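Local coordinates for microtubule-associated protein 1 light chain 3 (Plasmodium falciparum, PDB 4EOY), which is an Atg8-family protein of the ubiquitin fold that binds an Atg3 peptide, consistent with a role in the parasite's Atg8 conjugation pathway, at residues E11-F14 with E15-V18. The protein carries 3 engineered substitutions. Sequence-based numbering, arbitrary orientation.
Sequences EVSF and ENRV. With CA (calcium ion), chain I.
Arg-17 folds back against the chain just before its own helix, and its NH1 gives a nearly straight hydrogen bond (176°) to Val-12 O at 3.3 Å, with the acceptor lying in the guanidinium plane. Bends at chi2 and chi3 (146° and 43°) bring the guanidinium group back toward Val-12 O, with one face resting over Phe-14 CA. The Phe-14 ring stands perpendicular to that group, with Arg-17 NH2 at the ring edge, 3.9 Å from Phe-14 CD1; Arg-17 NH2 also makes a salt bridge to Asp-114. Val-18 CG2 sits over a face of the same ring in a CH-pi contact, 3.6 Å from the centroid. This is the start of helix 14-27, in the N-terminal helical part that Atg8 proteins add to the ubiquitin fold. Ser-13 is the N-cap: its OG accepts a weak hydrogen bond from Asn-16 N (3.4 Å), while Arg-17 N and Val-18 N hydrogen-bond to Ser-13 O and Phe-14 O respectively. A calcium ion is modelled on those two oxygens, but 1.9 Å from Ser-13 O and 2.0 Å from Phe-14 O are short for calcium, and Arg-17 CB crowds it at 2.9 Å, so the site is doubtful. Val-12 CG1 packs obliquely against Asn-16 CB at 3.4 Å.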
loop_
_atom_site.group_PDB
_atom_site.type_symbol
_atom_site.label_atom_id
_atom_site.label_comp_id
_atom_site.label_asym_id
_atom_site.label_seq_id
_atom_site.Cartn_x
_atom_site.Cartn_y
_atom_site.Cartn_z
ATOM N N GLU A 11 4.348 1.478 15.249
ATOM C CA GLU A 11 3.885 2.851 15.427
ATOM C C GLU A 11 2.590 2.932 16.213
ATOM O O GLU A 11 2.450 3.796 17.086
ATOM C CB GLU A 11 3.654 3.509 14.061
ATOM C CG GLU A 11 4.901 4.062 13.389
ATOM C CD GLU A 11 4.729 4.238 11.888
ATOM O OE1 GLU A 11 5.732 4.093 11.155
ATOM O OE2 GLU A 11 3.594 4.517 11.435
ATOM N N VAL A 12 1.640 2.060 15.865
ATOM C CA VAL A 12 0.287 2.052 16.448
ATOM C C VAL A 12 -0.023 0.703 17.082
ATOM O O VAL A 12 0.302 -0.326 16.516
ATOM C CB VAL A 12 -0.790 2.278 15.362
ATOM C CG1 VAL A 12 -2.169 2.372 15.988
ATOM C CG2 VAL A 12 -0.480 3.514 14.528
ATOM N N SER A 13 -0.690 0.714 18.224
ATOM C CA SER A 13 -1.073 -0.524 18.924
ATOM C C SER A 13 -2.111 -1.334 18.162
ATOM O O SER A 13 -2.909 -0.757 17.428
ATOM C CB SER A 13 -1.662 -0.189 20.294
ATOM O OG SER A 13 -2.806 0.641 20.146
ATOM N N PHE A 14 -2.122 -2.654 18.369
ATOM C CA PHE A 14 -3.081 -3.562 17.701
ATOM C C PHE A 14 -4.529 -3.101 17.869
ATOM O O PHE A 14 -5.327 -3.158 16.923
ATOM C CB PHE A 14 -2.954 -4.994 18.220
ATOM C CG PHE A 14 -4.017 -5.930 17.688
ATOM C CD1 PHE A 14 -3.876 -6.528 16.448
ATOM C CD2 PHE A 14 -5.160 -6.202 18.427
ATOM C CE1 PHE A 14 -4.849 -7.381 15.961
ATOM C CE2 PHE A 14 -6.142 -7.051 17.939
ATOM C CZ PHE A 14 -5.985 -7.641 16.702
ATOM N N GLU A 15 -4.855 -2.633 19.069
ATOM C CA GLU A 15 -6.225 -2.242 19.423
ATOM C C GLU A 15 -6.678 -0.959 18.698
ATOM O O GLU A 15 -7.832 -0.864 18.262
ATOM C CB GLU A 15 -6.385 -2.110 20.948
ATOM C CG GLU A 15 -5.200 -1.493 21.688
ATOM C CD GLU A 15 -4.071 -2.484 22.014
ATOM O OE1 GLU A 15 -4.056 -3.620 21.469
ATOM O OE2 GLU A 15 -3.178 -2.113 22.814
ATOM N N ASN A 16 -5.768 0.007 18.559
ATOM C CA ASN A 16 -6.038 1.234 17.787
ATOM C C ASN A 16 -6.216 0.972 16.295
ATOM O O ASN A 16 -7.153 1.484 15.694
ATOM C CB ASN A 16 -4.936 2.278 18.008
ATOM C CG ASN A 16 -4.988 2.905 19.397
ATOM O OD1 ASN A 16 -5.563 2.338 20.320
ATOM N ND2 ASN A 16 -4.373 4.077 19.551
ATOM N N ARG A 17 -5.304 0.188 15.707
ATOM C CA ARG A 17 -5.408 -0.295 14.313
ATOM C C ARG A 17 -6.700 -1.036 13.990
ATOM O O ARG A 17 -7.284 -0.821 12.936
ATOM C CB ARG A 17 -4.208 -1.197 13.963
ATOM C CG ARG A 17 -2.904 -0.439 13.711
ATOM C CD ARG A 17 -1.674 -1.205 14.179
ATOM N NE ARG A 17 -1.749 -2.612 13.808
ATOM C CZ ARG A 17 -1.111 -3.600 14.422
ATOM N NH1 ARG A 17 -0.303 -3.365 15.450
ATOM N NH2 ARG A 17 -1.286 -4.840 13.991
ATOM N N VAL A 18 -7.138 -1.917 14.888
ATOM C CA VAL A 18 -8.423 -2.600 14.731
ATOM C C VAL A 18 -9.577 -1.594 14.716
ATOM O O VAL A 18 -10.485 -1.690 13.891
ATOM C CB VAL A 18 -8.643 -3.648 15.848
ATOM C CG1 VAL A 18 -10.034 -4.248 15.754
ATOM C CG2 VAL A 18 -7.598 -4.747 15.759
HETATM CA CA CA I . -4.553 -1.322 16.794
#